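Local structure of ribonuclease J (Methanolobus psychrophilus R15, 5HAB) at residues B[111-116]-B[136-141]; B[116-121]-B[144-149]; B[126-131]-B[176-181]; B[194-199]-B[226-231]. The protein probably degrades RNA as a metal-dependent exoribonuclease of the metallo-beta-lactamase/beta-CASP family, and is seen here as an engineered variant bound to RNA. The protein carries 1 engineered substitution. One frame throughout, in Å; residues are numbered along the deposited sequence.

Contact 1: B[111-116]-B[136-141]; sequences GAIPKL and HQIDSE
P114 lies against the side chain of Q137, the two crossing at about a right angle, and this meeting is the heart of a contact between the short helix 113-116 and the C-terminal end of helix 128-138. CG of Q137 packs 3.6 Å from CG of P114. With CG anti to the backbone N (chi1 167°) and the chain extended beyond it, Q137 reaches P114. I113 and I138 form the apolar half of the interface. Their side chains also cross at about a right angle, CG2 of I113 meeting CD1 of I138 at 3.8 Å, and the same methyl of I138 lies 4.0 Å from CA of P114. The poorly ordered E141 appears to bring its OE1 to 3.9 Å from CB of P114, an approach that deserves less weight than the others.

Proline suits the first turn of a helix, where its missing N-H costs no bond; the turn itself is made by A112 O, which accepts from the backbone N atoms of both K115 and L116. On the other side the helix ends as D139 leaves helical geometry, and S140 OG donates to H136 O at 2.6 Å, in the carbonyl plane. D139 itself pairs with K147 in a salt bridge.

Between the two segments the chemistry is therefore that of van der Waals packing. Fit, rather than directional bonding, sets the relative position of the helices, while near the helix end S140 OG is satisfied within its own segment and D139 OD1 beyond it.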
loop_
_atom_site.group_PDB
_atom_site.type_symbol
_atom_site.label_atom_id
_atom_site.label_comp_id
_atom_site.label_asym_id
_atom_site.label_seq_id
_atom_site.Cartn_x
_atom_site.Cartn_y
_atom_site.Cartn_z
ATOM N N GLY B 111 5.192 -29.798 11.300
ATOM C CA GLY B 111 5.748 -29.100 12.448
ATOM C C GLY B 111 5.142 -29.450 13.799
ATOM O O GLY B 111 5.797 -29.304 14.829
ATOM N N ALA B 112 3.895 -29.917 13.800
ATOM C CA ALA B 112 3.216 -30.276 15.044
ATOM C C ALA B 112 3.111 -31.792 15.233
ATOM O O ALA B 112 2.532 -32.249 16.217
ATOM C CB ALA B 112 1.832 -29.647 15.100
ATOM N N ILE B 113 3.636 -32.562 14.278
ATOM C CA ILE B 113 3.666 -34.025 14.396
ATOM C C ILE B 113 4.198 -34.492 15.765
ATOM O O ILE B 113 3.509 -35.250 16.452
ATOM C CB ILE B 113 4.475 -34.668 13.243
ATOM C CG1 ILE B 113 3.678 -34.641 11.937
ATOM C CG2 ILE B 113 4.862 -36.097 13.592
ATOM C CD1 ILE B 113 2.479 -35.558 11.935
ATOM N N PRO B 114 5.390 -34.012 16.190
ATOM C CA PRO B 114 5.929 -34.498 17.466
ATOM C C PRO B 114 5.120 -34.099 18.693
ATOM O O PRO B 114 5.428 -34.555 19.793
ATOM C CB PRO B 114 7.320 -33.848 17.534
ATOM C CG PRO B 114 7.622 -33.416 16.156
ATOM C CD PRO B 114 6.314 -33.048 15.565
ATOM N N LYS B 115 4.114 -33.253 18.520
ATOM C CA LYS B 115 3.372 -32.757 19.667
ATOM C C LYS B 115 1.976 -33.372 19.789
ATOM O O LYS B 115 1.432 -33.468 20.889
ATOM C CB LYS B 115 3.269 -31.231 19.595
ATOM C CG LYS B 115 4.454 -30.512 20.225
ATOM C CD LYS B 115 4.901 -31.204 21.503
ATOM C CE LYS B 115 6.253 -30.698 21.970
ATOM N NZ LYS B 115 6.179 -29.299 22.465
ATOM N N LEU B 116 1.400 -33.798 18.668
ATOM C CA LEU B 116 0.027 -34.290 18.676
ATOM C C LEU B 116 -0.112 -35.716 18.129
ATOM O O LEU B 116 -1.077 -36.408 18.457
ATOM C CB LEU B 116 -0.881 -33.350 17.875
ATOM C CG LEU B 116 -0.967 -31.877 18.269
ATOM C CD1 LEU B 116 -1.742 -31.103 17.216
ATOM C CD2 LEU B 116 -1.610 -31.715 19.630
ATOM N N HIS B 136 13.521 -38.378 11.302
ATOM C CA HIS B 136 14.636 -37.614 11.851
ATOM C C HIS B 136 14.143 -36.616 12.889
ATOM O O HIS B 136 14.859 -36.294 13.832
ATOM C CB HIS B 136 15.413 -36.899 10.741
ATOM C CG HIS B 136 16.166 -37.831 9.842
ATOM N ND1 HIS B 136 16.845 -37.404 8.720
ATOM C CD2 HIS B 136 16.333 -39.174 9.894
ATOM C CE1 HIS B 136 17.401 -38.445 8.122
ATOM N NE2 HIS B 136 17.103 -39.530 8.815
ATOM N N GLN B 137 12.917 -36.134 12.719
ATOM C CA GLN B 137 12.376 -35.157 13.655
ATOM C C GLN B 137 11.878 -35.817 14.947
ATOM O O GLN B 137 12.131 -35.309 16.037
ATOM C CB GLN B 137 11.257 -34.362 12.991
ATOM C CG GLN B 137 10.414 -33.550 13.943
ATOM C CD GLN B 137 9.466 -32.627 13.209
ATOM O OE1 GLN B 137 8.340 -33.005 12.885
ATOM N NE2 GLN B 137 9.919 -31.405 12.942
ATOM N N ILE B 138 11.142 -36.919 14.817
ATOM C CA ILE B 138 10.621 -37.653 15.972
ATOM C C ILE B 138 11.750 -38.061 16.914
ATOM O O ILE B 138 11.623 -37.967 18.138
ATOM C CB ILE B 138 9.814 -38.892 15.527
ATOM C CG1 ILE B 138 8.526 -38.472 14.813
ATOM C CG2 ILE B 138 9.498 -39.786 16.716
ATOM C CD1 ILE B 138 7.573 -37.694 15.688
ATOM N N ASP B 139 12.862 -38.502 16.329
ATOM C CA ASP B 139 14.050 -38.879 17.089
ATOM C C ASP B 139 14.827 -37.644 17.539
ATOM O O ASP B 139 16.058 -37.643 17.540
ATOM C CB ASP B 139 14.958 -39.800 16.267
ATOM C CG ASP B 139 14.212 -40.987 15.678
ATOM O OD1 ASP B 139 13.130 -41.333 16.203
ATOM O OD2 ASP B 139 14.711 -41.580 14.694
ATOM N N SER B 140 14.110 -36.588 17.905
ATOM C CA SER B 140 14.743 -35.335 18.288
ATOM C C SER B 140 13.912 -34.604 19.336
ATOM O O SER B 140 13.792 -33.379 19.306
ATOM C CB SER B 140 14.953 -34.439 17.063
ATOM O OG SER B 140 15.622 -35.130 16.020
ATOM N N GLU B 141 13.327 -35.369 20.253
ATOM C CA GLU B 141 12.650 -34.796 21.409
ATOM C C GLU B 141 13.028 -35.590 22.656
ATOM O O GLU B 141 13.095 -35.044 23.759
ATOM C CB GLU B 141 11.132 -34.775 21.208
ATOM C CG GLU B 141 10.536 -36.076 20.696
ATOM C CD GLU B 141 9.027 -36.003 20.559
ATOM O OE1 GLU B 141 8.456 -36.808 19.791
ATOM O OE2 GLU B 141 8.410 -35.142 21.221
#

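Contact 2: B[116-121]-B[144-149]; sequences LAHRYA and FGVKNN
The carbonyl oxygen A117 O is gripped by two N-H donors that reach it from opposite faces of its plane: the side-chain amide of N148 across the contact, and the backbone N of Y120 within its own turn. N148 ND2 lies 3.1 Å from A117 O with an N-H...O angle of 144°, well above the carbonyl plane, so the bond uses no lone-pair direction. The same ND2 makes a weak bond to Y120 O at 3.2 Å, and its strongest partner is A122 O, just beyond. One amide nitrogen thus gathers three carbonyl groups of the chain leaving helix 113-116. Asparagine suits this place because its short side chain offers N-H groups to carbonyls of the turn. CG of N148 stands beside its own backbone N (chi1 -53°), which brings the amide over the turn; its OD1 lies 3.9 Å from the small methyl CB of A117.

Apolar packing continues the contact outward. V146 CG1 touches H118 CB at 3.7 Å and approaches the imidazole ring obliquely. The ring itself turns away to its neighbour in sequence, where H118 CE1 sits 3.9 Å above the guanidinium plane of R119, over its centre. Y120 sends its hydroxyl elsewhere, to a hydrogen bond with D87.

Each segment lies just before a strand. Next to N148, N149 is joined by backbone bonding to I124, and strands 124-126 and 150-152 run parallel side by side with helix 128-138 between them in the chain. The arrangement thus belongs to the entrance of a beta-alpha-beta crossover, at one margin of the seven-stranded sheet of the metallo-beta-lactamase fold.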
loop_
_atom_site.group_PDB
_atom_site.type_symbol
_atom_site.label_atom_id
_atom_site.label_comp_id
_atom_site.label_asym_id
_atom_site.label_seq_id
_atom_site.Cartn_x
_atom_site.Cartn_y
_atom_site.Cartn_z
ATOM N N LEU B 116 1.400 -33.798 18.668
ATOM C CA LEU B 116 0.027 -34.290 18.676
ATOM C C LEU B 116 -0.112 -35.716 18.129
ATOM O O LEU B 116 -1.077 -36.408 18.457
ATOM C CB LEU B 116 -0.881 -33.350 17.875
ATOM C CG LEU B 116 -0.967 -31.877 18.269
ATOM C CD1 LEU B 116 -1.742 -31.103 17.216
ATOM C CD2 LEU B 116 -1.610 -31.715 19.630
ATOM N N ALA B 117 0.821 -36.148 17.282
ATOM C CA ALA B 117 0.657 -37.436 16.608
ATOM C C ALA B 117 0.683 -38.627 17.577
ATOM O O ALA B 117 0.011 -39.634 17.348
ATOM C CB ALA B 117 1.721 -37.615 15.547
ATOM N N HIS B 118 1.434 -38.499 18.668
ATOM C CA HIS B 118 1.648 -39.622 19.581
ATOM C C HIS B 118 0.402 -39.976 20.391
ATOM O O HIS B 118 0.381 -40.990 21.085
ATOM C CB HIS B 118 2.817 -39.333 20.530
ATOM C CG HIS B 118 2.587 -38.173 21.446
ATOM N ND1 HIS B 118 1.757 -38.243 22.543
ATOM C CD2 HIS B 118 3.096 -36.918 21.439
ATOM C CE1 HIS B 118 1.751 -37.077 23.164
ATOM N NE2 HIS B 118 2.557 -36.256 22.515
ATOM N N ARG B 119 -0.621 -39.129 20.325
ATOM C CA ARG B 119 -1.867 -39.383 21.041
ATOM C C ARG B 119 -2.853 -40.220 20.235
ATOM O O ARG B 119 -3.876 -40.657 20.759
ATOM C CB ARG B 119 -2.523 -38.067 21.452
ATOM C CG ARG B 119 -1.847 -37.423 22.638
ATOM C CD ARG B 119 -2.634 -36.247 23.168
ATOM N NE ARG B 119 -1.842 -35.521 24.151
ATOM C CZ ARG B 119 -1.118 -34.446 23.868
ATOM N NH1 ARG B 119 -1.080 -33.987 22.624
ATOM N NH2 ARG B 119 -0.421 -33.842 24.821
ATOM N N TYR B 120 -2.552 -40.438 18.960
ATOM C CA TYR B 120 -3.433 -41.222 18.104
ATOM C C TYR B 120 -2.841 -42.602 17.848
ATOM O O TYR B 120 -1.638 -42.742 17.630
ATOM C CB TYR B 120 -3.697 -40.496 16.781
ATOM C CG TYR B 120 -4.385 -39.164 16.960
ATOM C CD1 TYR B 120 -5.770 -39.079 17.040
ATOM C CD2 TYR B 120 -3.648 -37.994 17.078
ATOM C CE1 TYR B 120 -6.402 -37.861 17.215
ATOM C CE2 TYR B 120 -4.269 -36.774 17.257
ATOM C CZ TYR B 120 -5.643 -36.711 17.324
ATOM O OH TYR B 120 -6.252 -35.491 17.500
ATOM N N ALA B 121 -3.699 -43.617 17.893
ATOM C CA ALA B 121 -3.292 -44.989 17.616
ATOM C C ALA B 121 -3.352 -45.251 16.116
ATOM O O ALA B 121 -4.200 -46.003 15.629
ATOM C CB ALA B 121 -4.172 -45.970 18.372
ATOM N N PHE B 144 10.034 -39.569 26.471
ATOM C CA PHE B 144 9.500 -40.901 26.222
ATOM C C PHE B 144 7.991 -40.848 25.986
ATOM O O PHE B 144 7.247 -40.294 26.796
ATOM C CB PHE B 144 9.826 -41.835 27.389
ATOM C CG PHE B 144 9.999 -43.272 26.983
ATOM C CD1 PHE B 144 8.918 -44.142 26.982
ATOM C CD2 PHE B 144 11.243 -43.750 26.598
ATOM C CE1 PHE B 144 9.079 -45.465 26.607
ATOM C CE2 PHE B 144 11.407 -45.073 26.220
ATOM C CZ PHE B 144 10.325 -45.931 26.225
ATOM N N GLY B 145 7.546 -41.416 24.867
ATOM C CA GLY B 145 8.445 -42.037 23.910
ATOM C C GLY B 145 7.748 -42.807 22.804
ATOM O O GLY B 145 8.401 -43.450 21.981
ATOM N N VAL B 146 6.419 -42.739 22.780
ATOM C CA VAL B 146 5.635 -43.446 21.770
ATOM C C VAL B 146 5.848 -42.849 20.375
ATOM O O VAL B 146 5.658 -41.652 20.164
ATOM C CB VAL B 146 4.139 -43.450 22.143
ATOM C CG1 VAL B 146 3.733 -42.104 22.740
ATOM C CG2 VAL B 146 3.284 -43.783 20.924
ATOM N N LYS B 147 6.249 -43.697 19.430
ATOM C CA LYS B 147 6.463 -43.277 18.050
ATOM C C LYS B 147 5.527 -44.016 17.102
ATOM O O LYS B 147 5.538 -45.246 17.059
ATOM C CB LYS B 147 7.908 -43.534 17.615
ATOM C CG LYS B 147 8.973 -42.901 18.481
ATOM C CD LYS B 147 10.353 -43.353 18.022
ATOM C CE LYS B 147 11.446 -42.841 18.942
ATOM N NZ LYS B 147 12.776 -43.405 18.577
ATOM N N ASN B 148 4.723 -43.278 16.343
ATOM C CA ASN B 148 3.850 -43.906 15.357
ATOM C C ASN B 148 4.743 -44.562 14.308
ATOM O O ASN B 148 5.777 -44.002 13.941
ATOM C CB ASN B 148 2.919 -42.875 14.707
ATOM C CG ASN B 148 2.146 -42.049 15.728
ATOM O OD1 ASN B 148 2.729 -41.291 16.507
ATOM N ND2 ASN B 148 0.822 -42.186 15.717
ATOM N N ASN B 149 4.358 -45.733 13.810
ATOM C CA ASN B 149 5.104 -46.315 12.698
ATOM C C ASN B 149 4.846 -45.478 11.454
ATOM O O ASN B 149 3.757 -44.930 11.276
ATOM C CB ASN B 149 4.739 -47.791 12.463
ATOM C CG ASN B 149 3.273 -47.995 12.158
ATOM O OD1 ASN B 149 2.404 -47.582 12.927
ATOM N ND2 ASN B 149 2.986 -48.642 11.029
#

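Contact 3: B[126-131]-B[176-181]; sequences ATPYTT and IIDTVF
Polar bonding between T127 and D178 joins the start of helix 128-138 to the turn before strand 179-186. T127, at the N-cap position, donates from OG1 to D178 O at 3.1 Å, tilted 18° from the carbonyl plane. The two side chains slide past each other in opposite directions, bringing T127 CB to 3.3 Å from D178 OD2. D178 has a left-handed backbone conformation (phi 62°), which helps turn the chain toward the strand. A water adds a bridge, donating to I177 O at 2.8 Å and hydrogen-bonded to T130 OG1.

The aromatic contact is a CH-pi interaction: I177 CD1 sits 3.8 Å from the centroid of the Y129 ring, almost on its normal, while I176 CD1 meets the ring edge. Y129 CG, anti to the backbone N (chi1 -175°), turns one ring face to I177. Simple apolar packing completes the set, with T127 CG2 and V180 CG1 meeting tip to tip at 3.7 Å.

Beyond the contact, the Y129 hydroxyl bonds Y298 O of helix 293-304, in the beta-CASP domain. F169 of strand 166-172 touches both T127 and V180, and the V180 backbone is hydrogen-bonded to T103, just after strand 96-102.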
loop_
_atom_site.group_PDB
_atom_site.type_symbol
_atom_site.label_atom_id
_atom_site.label_comp_id
_atom_site.label_asym_id
_atom_site.label_seq_id
_atom_site.Cartn_x
_atom_site.Cartn_y
_atom_site.Cartn_z
ATOM N N ALA B 126 3.338 -41.286 4.421
ATOM C CA ALA B 126 3.990 -40.180 3.726
ATOM C C ALA B 126 4.938 -40.662 2.635
ATOM O O ALA B 126 5.203 -41.855 2.511
ATOM C CB ALA B 126 4.739 -39.302 4.725
ATOM N N THR B 127 5.428 -39.725 1.832
ATOM C CA THR B 127 6.412 -40.037 0.805
ATOM C C THR B 127 7.771 -40.313 1.446
ATOM O O THR B 127 8.033 -39.838 2.554
ATOM C CB THR B 127 6.541 -38.885 -0.209
ATOM O OG1 THR B 127 6.958 -37.694 0.473
ATOM C CG2 THR B 127 5.218 -38.647 -0.919
ATOM N N PRO B 128 8.640 -41.068 0.748
ATOM C CA PRO B 128 9.978 -41.418 1.244
ATOM C C PRO B 128 10.741 -40.256 1.873
ATOM O O PRO B 128 11.197 -40.382 3.013
ATOM C CB PRO B 128 10.685 -41.910 -0.019
ATOM C CG PRO B 128 9.594 -42.563 -0.796
ATOM C CD PRO B 128 8.342 -41.757 -0.524
ATOM N N TYR B 129 10.872 -39.146 1.155
ATOM C CA TYR B 129 11.586 -37.992 1.690
ATOM C C TYR B 129 10.890 -37.450 2.938
ATOM O O TYR B 129 11.526 -37.200 3.974
ATOM C CB TYR B 129 11.708 -36.895 0.627
ATOM C CG TYR B 129 12.549 -35.719 1.070
ATOM C CD1 TYR B 129 13.901 -35.874 1.353
ATOM C CD2 TYR B 129 11.994 -34.454 1.205
ATOM C CE1 TYR B 129 14.672 -34.803 1.763
ATOM C CE2 TYR B 129 12.760 -33.377 1.609
ATOM C CZ TYR B 129 14.098 -33.556 1.888
ATOM O OH TYR B 129 14.864 -32.485 2.297
ATOM N N THR B 130 9.574 -37.288 2.832
ATOM C CA THR B 130 8.763 -36.827 3.952
ATOM C C THR B 130 8.901 -37.756 5.149
ATOM O O THR B 130 9.087 -37.296 6.280
ATOM C CB THR B 130 7.277 -36.739 3.581
ATOM O OG1 THR B 130 7.127 -36.041 2.340
ATOM C CG2 THR B 130 6.506 -36.018 4.670
ATOM N N THR B 131 8.810 -39.059 4.895
ATOM C CA THR B 131 8.942 -40.047 5.963
ATOM C C THR B 131 10.291 -39.909 6.642
ATOM O O THR B 131 10.377 -39.959 7.862
ATOM C CB THR B 131 8.807 -41.495 5.450
ATOM O OG1 THR B 131 9.817 -41.748 4.467
ATOM C CG2 THR B 131 7.430 -41.744 4.844
ATOM N N ILE B 176 8.910 -27.795 -1.929
ATOM C CA ILE B 176 9.674 -28.887 -1.344
ATOM C C ILE B 176 9.407 -30.114 -2.200
ATOM O O ILE B 176 8.327 -30.259 -2.783
ATOM C CB ILE B 176 9.327 -29.121 0.148
ATOM C CG1 ILE B 176 10.278 -30.156 0.762
ATOM C CG2 ILE B 176 7.878 -29.560 0.313
ATOM C CD1 ILE B 176 10.051 -30.424 2.244
ATOM N N ILE B 177 10.410 -30.977 -2.306
ATOM C CA ILE B 177 10.331 -32.143 -3.170
ATOM C C ILE B 177 9.386 -33.180 -2.575
ATOM O O ILE B 177 9.156 -33.201 -1.360
ATOM C CB ILE B 177 11.727 -32.740 -3.406
ATOM C CG1 ILE B 177 12.434 -32.976 -2.071
ATOM C CG2 ILE B 177 12.557 -31.815 -4.280
ATOM C CD1 ILE B 177 13.760 -33.694 -2.198
ATOM N N ASP B 178 8.849 -34.030 -3.449
ATOM C CA ASP B 178 7.999 -35.160 -3.073
ATOM C C ASP B 178 6.716 -34.716 -2.361
ATOM O O ASP B 178 6.429 -35.145 -1.242
ATOM C CB ASP B 178 8.778 -36.147 -2.196
ATOM C CG ASP B 178 8.583 -37.595 -2.625
ATOM O OD1 ASP B 178 7.795 -37.845 -3.563
ATOM O OD2 ASP B 178 9.226 -38.486 -2.030
ATOM N N THR B 179 5.949 -33.854 -3.024
ATOM C CA THR B 179 4.656 -33.405 -2.512
ATOM C C THR B 179 3.519 -34.098 -3.268
ATOM O O THR B 179 3.610 -34.314 -4.484
ATOM C CB THR B 179 4.507 -31.869 -2.623
ATOM O OG1 THR B 179 5.539 -31.232 -1.859
ATOM C CG2 THR B 179 3.159 -31.417 -2.089
ATOM N N VAL B 180 2.458 -34.465 -2.551
ATOM C CA VAL B 180 1.352 -35.195 -3.169
ATOM C C VAL B 180 -0.031 -34.595 -2.871
ATOM O O VAL B 180 -0.263 -34.026 -1.801
ATOM C CB VAL B 180 1.380 -36.680 -2.734
ATOM C CG1 VAL B 180 2.651 -37.358 -3.226
ATOM C CG2 VAL B 180 1.259 -36.807 -1.214
ATOM N N PHE B 181 -0.939 -34.712 -3.838
ATOM C CA PHE B 181 -2.368 -34.679 -3.564
ATOM C C PHE B 181 -2.709 -36.009 -2.917
ATOM O O PHE B 181 -2.120 -37.040 -3.271
ATOM C CB PHE B 181 -3.216 -34.517 -4.836
ATOM C CG PHE B 181 -3.060 -33.192 -5.542
ATOM C CD1 PHE B 181 -2.297 -32.173 -5.008
ATOM C CD2 PHE B 181 -3.714 -32.970 -6.746
ATOM C CE1 PHE B 181 -2.171 -30.970 -5.669
ATOM C CE2 PHE B 181 -3.595 -31.769 -7.409
ATOM C CZ PHE B 181 -2.822 -30.767 -6.871
HETATM O O HOH W 1 8.442 -33.914 1.297
#

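Contact 4: B[194-199]-B[226-231]; sequences ACDFKF and ITESTN
A194 and T227 form a parallel beta bridge where strands 189-194 and 222-228 of the metallo-beta-lactamase domain end beside the bound RNA. A194 N donates to I226 O at 2.8 Å with a nearly straight N-H...O angle of 170°. The carbonyl of A194 is held from the other strand as well: T227 OG1 reaches A194 O at 2.9 Å, in the carbonyl plane, and E228 N adds a weak bond. With its hydroxyl anti to the backbone N (chi1 -170°), threonine serves here both as a strand residue and as a second donor to the neighbouring strand.

Beyond the bridge the chain of 194-199 leaves the sheet, and E228 follows it with an extended side chain. F197 N donates to E228 OE1 at 3.2 Å, meeting it from 50° above the carboxylate plane, and H410 ND1 bonds the same oxygen. The ring of F197 packs obliquely on this side chain, its CE1 4.0 Å from E228 CG and 3.5 Å from T227 OG1. C195 SG packs 4.0 Å from I226 CG2.

D196 hydrogen-bonds through OD2 to H104 NE2 and packs on an RNA phosphate. An aspartate following this strand is a metal ligand in relatives of the fold, so a like role is probable for D196. E228 probably acts as a buried second-shell group: one oxygen shared by a backbone N-H and a histidine fixes the loop and so helps to place D196. The two carboxylates come close, D196 OD1 4.0 Å from E228 OE1; what this costs would depend on H104, H410 and any bound metal.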
loop_
_atom_site.group_PDB
_atom_site.type_symbol
_atom_site.label_atom_id
_atom_site.label_comp_id
_atom_site.label_asym_id
_atom_site.label_seq_id
_atom_site.Cartn_x
_atom_site.Cartn_y
_atom_site.Cartn_z
ATOM N N ALA B 194 -5.784 -31.219 -1.816
ATOM C CA ALA B 194 -4.763 -30.611 -2.658
ATOM C C ALA B 194 -4.325 -29.281 -2.061
ATOM O O ALA B 194 -4.770 -28.215 -2.484
ATOM C CB ALA B 194 -5.287 -30.412 -4.066
ATOM N N CYS B 195 -3.433 -29.358 -1.080
ATOM C CA CYS B 195 -2.990 -28.181 -0.350
ATOM C C CYS B 195 -1.465 -28.083 -0.376
ATOM O O CYS B 195 -0.773 -29.102 -0.384
ATOM C CB CYS B 195 -3.505 -28.234 1.086
ATOM S SG CYS B 195 -5.310 -28.321 1.226
ATOM N N ASP B 196 -0.956 -26.854 -0.379
ATOM C CA ASP B 196 0.469 -26.581 -0.589
ATOM C C ASP B 196 0.939 -27.189 -1.901
ATOM O O ASP B 196 1.798 -28.068 -1.926
ATOM C CB ASP B 196 1.314 -27.108 0.567
ATOM C CG ASP B 196 1.427 -26.117 1.699
ATOM O OD1 ASP B 196 0.699 -25.106 1.687
ATOM O OD2 ASP B 196 2.258 -26.343 2.598
ATOM N N PHE B 197 0.376 -26.699 -2.996
ATOM C CA PHE B 197 0.723 -27.222 -4.301
ATOM C C PHE B 197 0.783 -26.147 -5.364
ATOM O O PHE B 197 0.331 -25.018 -5.177
ATOM C CB PHE B 197 -0.285 -28.270 -4.743
ATOM C CG PHE B 197 -1.501 -27.686 -5.398
ATOM C CD1 PHE B 197 -2.537 -27.186 -4.630
ATOM C CD2 PHE B 197 -1.606 -27.627 -6.783
ATOM C CE1 PHE B 197 -3.656 -26.642 -5.228
ATOM C CE2 PHE B 197 -2.720 -27.082 -7.382
ATOM C CZ PHE B 197 -3.745 -26.590 -6.604
ATOM N N LYS B 198 1.265 -26.566 -6.520
ATOM C CA LYS B 198 1.501 -25.686 -7.634
ATOM C C LYS B 198 1.595 -26.538 -8.889
ATOM O O LYS B 198 2.260 -27.572 -8.894
ATOM C CB LYS B 198 2.779 -24.885 -7.381
ATOM C CG LYS B 198 3.617 -24.580 -8.586
ATOM C CD LYS B 198 4.933 -23.975 -8.140
ATOM C CE LYS B 198 5.693 -23.398 -9.313
ATOM N NZ LYS B 198 6.814 -22.550 -8.849
ATOM N N PHE B 199 0.889 -26.138 -9.936
ATOM C CA PHE B 199 1.099 -26.751 -11.233
ATOM C C PHE B 199 2.431 -26.233 -11.775
ATOM O O PHE B 199 2.659 -25.024 -11.826
ATOM C CB PHE B 199 -0.045 -26.422 -12.194
ATOM C CG PHE B 199 -1.348 -27.079 -11.839
ATOM C CD1 PHE B 199 -1.376 -28.204 -11.035
ATOM C CD2 PHE B 199 -2.546 -26.571 -12.312
ATOM C CE1 PHE B 199 -2.574 -28.812 -10.709
ATOM C CE2 PHE B 199 -3.750 -27.175 -11.989
ATOM C CZ PHE B 199 -3.763 -28.296 -11.188
ATOM N N ILE B 226 -10.752 -30.507 -1.002
ATOM C CA ILE B 226 -10.179 -29.581 -0.043
ATOM C C ILE B 226 -8.933 -29.039 -0.706
ATOM O O ILE B 226 -8.025 -29.800 -1.033
ATOM C CB ILE B 226 -9.853 -30.247 1.304
ATOM C CG1 ILE B 226 -11.128 -30.753 1.985
ATOM C CG2 ILE B 226 -9.064 -29.293 2.207
ATOM C CD1 ILE B 226 -11.429 -32.215 1.719
ATOM N N THR B 227 -8.890 -27.733 -0.933
ATOM C CA THR B 227 -7.761 -27.156 -1.647
ATOM C C THR B 227 -7.399 -25.812 -1.026
ATOM O O THR B 227 -8.236 -25.152 -0.412
ATOM C CB THR B 227 -8.058 -27.019 -3.162
ATOM O OG1 THR B 227 -6.860 -26.667 -3.863
ATOM C CG2 THR B 227 -9.128 -25.972 -3.432
ATOM N N GLU B 228 -6.133 -25.436 -1.156
ATOM C CA GLU B 228 -5.626 -24.199 -0.571
ATOM C C GLU B 228 -6.235 -22.970 -1.245
ATOM O O GLU B 228 -6.580 -23.006 -2.420
ATOM C CB GLU B 228 -4.099 -24.156 -0.680
ATOM C CG GLU B 228 -3.598 -24.083 -2.119
ATOM C CD GLU B 228 -2.169 -23.585 -2.219
ATOM O OE1 GLU B 228 -1.266 -24.278 -1.720
ATOM O OE2 GLU B 228 -1.949 -22.499 -2.795
ATOM N N SER B 229 -6.381 -21.889 -0.491
ATOM C CA SER B 229 -6.847 -20.635 -1.067
ATOM C C SER B 229 -5.740 -19.582 -1.034
ATOM O O SER B 229 -5.958 -18.447 -1.436
ATOM C CB SER B 229 -8.069 -20.123 -0.313
ATOM O OG SER B 229 -7.718 -19.762 1.007
ATOM N N THR B 230 -4.561 -19.992 -0.566
ATOM C CA THR B 230 -3.437 -19.104 -0.255
ATOM C C THR B 230 -3.138 -18.014 -1.288
ATOM O O THR B 230 -2.994 -16.848 -0.928
ATOM C CB THR B 230 -2.141 -19.929 -0.055
ATOM O OG1 THR B 230 -2.403 -21.023 0.830
ATOM C CG2 THR B 230 -1.034 -19.070 0.532
ATOM N N ASN B 231 -3.053 -18.387 -2.561
ATOM C CA ASN B 231 -2.750 -17.423 -3.613
ATOM C C ASN B 231 -3.855 -17.423 -4.653
ATOM O O ASN B 231 -3.630 -17.038 -5.799
ATOM C CB ASN B 231 -1.412 -17.745 -4.296
ATOM C CG ASN B 231 -0.216 -17.243 -3.515
ATOM O OD1 ASN B 231 -0.358 -16.545 -2.512
ATOM N ND2 ASN B 231 0.976 -17.604 -3.971
#

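From the N terminus, 111-116 and 116-121 come first and share L116; contact 1 closes a loop through strand 124-126 onto the end of helix 128-138, and contact 2 closes one reaching beyond it. Contact 3 starts at 126-131, inside both loops, and ends at 176-181, so contacts 1, 2 and 3 all cross one another. The centres of contacts 1 and 2 lie about 9 Å apart, while contacts 1 and 3 use opposite ends of one helix. Contact 4 opens only after these have closed, yet touches contact 3: F181 of the six-stranded sheet packs edge-to-face with F197, in the loop after strand 189-194.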